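PDB 4I2U: glutaredoxin, which binds glutathione in a thioredoxin-fold pocket and probably uses it as the reductant in thiol-disulfide exchange, helping to keep the cell's redox balance. Local coordinates for residues K22-Y27 with E48-N53. Sequence-based numbering, arbitrary orientation.
Sequences KTYCPY and ELDGRN. With GSH (glutathione), chain B.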
ATOM      1  N   LYS A  22       7.334   4.649  -5.166  1.00  6.33           N
ATOM      2  CA  LYS A  22       8.410   4.942  -6.113  1.00  5.81           C
ATOM      3  C   LYS A  22       9.672   4.320  -5.567  1.00  6.09           C
ATOM      4  O   LYS A  22       9.896   4.292  -4.355  1.00  6.82           O
ATOM      5  CB  LYS A  22       8.588   6.444  -6.333  1.00  7.33           C
ATOM      6  CG  LYS A  22       7.417   7.028  -7.072  1.00  6.03           C
ATOM      7  CD  LYS A  22       7.486   8.511  -7.299  1.00  7.49           C
ATOM      8  CE  LYS A  22       6.210   9.013  -7.949  1.00  7.41           C
ATOM      9  NZ  LYS A  22       6.268  10.459  -8.231  1.00  8.28           N
ATOM     10  N   THR A  23      10.495   3.788  -6.454  1.00  6.25           N
ATOM     11  CA  THR A  23      11.630   2.954  -6.043  1.00  8.26           C
ATOM     12  C   THR A  23      12.630   3.677  -5.156  1.00  8.78           C
ATOM     13  O   THR A  23      13.269   3.068  -4.304  1.00 11.02           O
ATOM     14  CB  THR A  23      12.384   2.366  -7.245  1.00  9.52           C
ATOM     15  OG1 THR A  23      12.872   3.413  -8.076  1.00 10.37           O
ATOM     16  CG2 THR A  23      11.484   1.429  -8.040  1.00 11.48           C
ATOM     17  N   TYR A  24      12.761   4.980  -5.353  1.00  6.55           N
ATOM     18  CA  TYR A  24      13.795   5.794  -4.736  1.00  6.88           C
ATOM     19  C   TYR A  24      13.371   6.475  -3.436  1.00  6.76           C
ATOM     20  O   TYR A  24      14.187   7.129  -2.787  1.00  7.15           O
ATOM     21  CB  TYR A  24      14.230   6.873  -5.720  1.00  7.19           C
ATOM     22  CG  TYR A  24      13.120   7.761  -6.246  1.00  7.34           C
ATOM     23  CD1 TYR A  24      12.512   8.705  -5.434  1.00  7.13           C
ATOM     24  CD2 TYR A  24      12.690   7.666  -7.573  1.00  9.22           C
ATOM     25  CE1 TYR A  24      11.514   9.549  -5.911  1.00  7.42           C
ATOM     26  CE2 TYR A  24      11.687   8.500  -8.053  1.00  7.82           C
ATOM     27  CZ  TYR A  24      11.124   9.443  -7.212  1.00  8.28           C
ATOM     28  OH  TYR A  24      10.177  10.335  -7.651  1.00  9.30           O
ATOM     29  N   CYS A  25      12.104   6.321  -3.060  1.00  6.58           N
ATOM     30  CA  CYS A  25      11.548   7.062  -1.932  1.00  6.96           C
ATOM     31  C   CYS A  25      11.739   6.338  -0.597  1.00  6.51           C
ATOM     32  O   CYS A  25      11.355   5.181  -0.463  1.00  6.33           O
ATOM     33  CB  CYS A  25      10.059   7.277  -2.177  1.00  6.48           C
ATOM     34  SG  CYS A  25       9.122   7.861  -0.734  1.00  6.68           S
ATOM     35  N   PRO A  26      12.324   7.025   0.395  1.00  6.55           N
ATOM     36  CA  PRO A  26      12.550   6.361   1.683  1.00  6.75           C
ATOM     37  C   PRO A  26      11.275   6.078   2.464  1.00  6.55           C
ATOM     38  O   PRO A  26      11.255   5.189   3.300  1.00  6.75           O
ATOM     39  CB  PRO A  26      13.438   7.350   2.442  1.00  7.53           C
ATOM     40  CG  PRO A  26      13.082   8.703   1.836  1.00  7.07           C
ATOM     41  CD  PRO A  26      12.867   8.403   0.383  1.00  6.75           C
ATOM     42  N   TYR A  27      10.209   6.821   2.192  1.00  6.36           N
ATOM     43  CA  TYR A  27       8.928   6.552   2.845  1.00  6.26           C
ATOM     44  C   TYR A  27       8.315   5.285   2.278  1.00  6.05           C
ATOM     45  O   TYR A  27       7.685   4.517   3.014  1.00  6.05           O
ATOM     46  CB  TYR A  27       7.996   7.766   2.735  1.00  6.27           C
ATOM     47  CG  TYR A  27       8.530   8.910   3.559  1.00  6.61           C
ATOM     48  CD1 TYR A  27       8.234   9.006   4.908  1.00  6.87           C
ATOM     49  CD2 TYR A  27       9.372   9.857   3.010  1.00  6.74           C
ATOM     50  CE1 TYR A  27       8.739  10.017   5.689  1.00  7.31           C
ATOM     51  CE2 TYR A  27       9.886  10.874   3.789  1.00  7.17           C
ATOM     52  CZ  TYR A  27       9.568  10.955   5.119  1.00  7.48           C
ATOM     53  OH  TYR A  27      10.095  11.975   5.863  1.00  8.25           O
ATOM     54  N   GLU A  48       5.182   0.483  -8.734  1.00  6.90           N
ATOM     55  CA  GLU A  48       6.194   1.532  -8.797  1.00  6.87           C
ATOM     56  C   GLU A  48       5.820   2.572  -9.836  1.00  7.87           C
ATOM     57  O   GLU A  48       5.921   2.337 -11.047  1.00  9.42           O
ATOM     58  CB  GLU A  48       7.575   0.963  -9.090  1.00  7.41           C
ATOM     59  CG  GLU A  48       8.033  -0.101  -8.096  1.00  8.72           C
ATOM     60  CD  GLU A  48       8.174   0.367  -6.651  1.00  8.15           C
ATOM     61  OE1 GLU A  48       8.177   1.565  -6.354  1.00  7.59           O
ATOM     62  OE2 GLU A  48       8.319  -0.525  -5.781  1.00 12.50           O
ATOM     63  N   LEU A  49       5.457   3.746  -9.367  1.00  6.69           N
ATOM     64  CA  LEU A  49       4.934   4.813 -10.205  1.00  7.39           C
ATOM     65  C   LEU A  49       6.027   5.613 -10.901  1.00  9.07           C
ATOM     66  O   LEU A  49       5.716   6.421 -11.776  1.00 11.83           O
ATOM     67  CB  LEU A  49       4.041   5.726  -9.371  1.00  7.45           C
ATOM     68  CG  LEU A  49       2.881   5.001  -8.699  1.00  7.21           C
ATOM     69  CD1 LEU A  49       1.982   5.978  -7.967  1.00  7.70           C
ATOM     70  CD2 LEU A  49       2.075   4.206  -9.684  1.00  7.78           C
ATOM     71  N   ASP A  50       7.291   5.415 -10.530  1.00  7.73           N
ATOM     72  CA  ASP A  50       8.397   5.924 -11.320  1.00  8.91           C
ATOM     73  C   ASP A  50       8.759   4.975 -12.477  1.00 10.43           C
ATOM     74  O   ASP A  50       9.442   5.380 -13.417  1.00 15.78           O
ATOM     75  CB  ASP A  50       9.608   6.227 -10.434  1.00  8.86           C
ATOM     76  CG  ASP A  50      10.150   5.006  -9.704  1.00  9.81           C
ATOM     77  OD1 ASP A  50       9.362   4.231  -9.136  1.00  8.29           O
ATOM     78  OD2 ASP A  50      11.390   4.819  -9.661  1.00 11.12           O
ATOM     79  N   GLY A  51       8.284   3.731 -12.422  1.00  9.01           N
ATOM     80  CA  GLY A  51       8.468   2.778 -13.511  1.00  9.72           C
ATOM     81  C   GLY A  51       7.333   2.849 -14.521  1.00  9.92           C
ATOM     82  O   GLY A  51       7.572   2.867 -15.730  1.00 11.34           O
ATOM     83  N   ARG A  52       6.100   2.875 -14.035  1.00  9.59           N
ATOM     84  CA  ARG A  52       4.940   3.036 -14.906  1.00 11.44           C
ATOM     85  C   ARG A  52       4.993   4.354 -15.638  1.00 13.66           C
ATOM     86  O   ARG A  52       5.160   5.413 -15.012  1.00 13.94           O
ATOM     87  CB  ARG A  52       3.642   2.965 -14.105  1.00 11.52           C
ATOM     88  CG  ARG A  52       3.352   1.569 -13.609  1.00 13.56           C
ATOM     89  CD  ARG A  52       1.951   1.417 -13.119  1.00 14.60           C
ATOM     90  NE  ARG A  52       0.960   1.678 -14.164  1.00 16.87           N
ATOM     91  CZ  ARG A  52       0.068   0.794 -14.610  1.00 19.20           C
ATOM     92  NH1 ARG A  52       0.023  -0.447 -14.139  1.00 20.03           N
ATOM     93  NH2 ARG A  52      -0.790   1.155 -15.544  1.00 17.54           N
ATOM     94  N   ASN A  53       4.794   4.303 -16.950  1.00 13.18           N
ATOM     95  CA  ASN A  53       4.747   5.525 -17.732  1.00 11.36           C
ATOM     96  C   ASN A  53       3.605   6.455 -17.298  1.00 15.57           C
ATOM     97  O   ASN A  53       3.710   7.690 -17.403  1.00 15.83           O
ATOM     98  CB  ASN A  53       4.598   5.214 -19.215  1.00 18.05           C
ATOM     99  CG  ASN A  53       4.673   6.446 -20.041  1.00 20.12           C
ATOM    100  OD1 ASN A  53       3.670   6.917 -20.568  1.00 22.37           O
ATOM    101  ND2 ASN A  53       5.851   7.042 -20.084  1.00 23.17           N
TER
HETATM  102  N1  GSH B 201       5.193  11.771   5.327  1.00 12.24           N
HETATM  103  CA1 GSH B 201       4.891  11.167   4.020  1.00  8.72           C
HETATM  104  C1  GSH B 201       4.759   9.683   4.250  1.00  7.83           C
HETATM  105  O11 GSH B 201       4.919   9.260   5.411  1.00  9.30           O
HETATM  106  O12 GSH B 201       4.464   8.916   3.299  1.00  7.75           O
HETATM  107  CB1 GSH B 201       5.997  11.561   3.044  1.00  7.01           C
HETATM  108  CG1 GSH B 201       5.747  11.077   1.620  1.00  8.55           C
HETATM  109  CD1 GSH B 201       6.457  11.950   0.599  1.00  8.76           C
HETATM  110  OE1 GSH B 201       6.463  13.181   0.686  1.00 10.25           O
HETATM  111  N2  GSH B 201       7.031  11.330  -0.416  1.00  7.48           N
HETATM  112  CA2 GSH B 201       7.646  12.064  -1.526  1.00  7.95           C
HETATM  113  C2  GSH B 201       6.668  12.340  -2.645  1.00  7.39           C
HETATM  114  O2  GSH B 201       5.611  11.733  -2.725  1.00  7.95           O
HETATM  115  CB2 GSH B 201       8.858  11.298  -2.059  1.00  7.85           C
HETATM  116  SG2 GSH B 201      10.229  11.275  -0.871  1.00 10.30           S
HETATM  117  N3  GSH B 201       6.990  13.299  -3.501  1.00  7.34           N
HETATM  118  CA3 GSH B 201       6.059  13.736  -4.512  1.00  9.66           C
HETATM  119  C3  GSH B 201       5.869  12.769  -5.656  1.00  8.16           C
HETATM  120  O31 GSH B 201       6.640  11.802  -5.823  1.00  8.04           O
HETATM  121  O32 GSH B 201       4.895  13.016  -6.406  1.00 10.73           O
HETATM  122  O   HOH W   1       4.868   9.478 -11.253  1.00 29.90           O
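A polar, surface-side contact joins two loops at the ends of the neighbouring parallel strands 17-21 and 45-48: the active-site turn of this thioredoxin fold and the loop leading to helix 55-66. Asp50 does most of the work. Its carboxylate grips Thr23 twice: OG1 gives a short 2.6 Å bond to the syn lone pair of OD2, while Thr23 N reaches OD1 at 2.9 Å, fairly straight (159°) but from above the carboxylate plane. With chi1 at 59°, the Thr23 hydroxyl sits between backbone N and carbonyl carbon, leaving CG2 against the bent Glu48 side chain, 3.7 Å from its CD. Glu48 OE1 lies 3.2 Å from Thr23 N at too poor an angle to bond; it is hydrogen-bonded to Ser21 OG, and OE2 forms a salt bridge with Lys32. The Asp50 side chain also runs past Tyr24 in the opposite direction, Asp50 CB 3.9 Å from Tyr24 CE2, with the carboxylate and ring planes 80° apart. The extended Lys22 chain crosses Leu49 and delivers NZ to glutathione O31 at 2.8 Å; Gln59 also takes a bond from this amine. An alanine in place of Asp50 would remove both bonds to Thr23 and probably loosen the type I turn from Lys22 to Cys25. The double grip steadies that turn; at its end Cys25 SG, 3.6 Å from glutathione SG2, caps a backbone N of helix 26-36, probably favouring the thiolate.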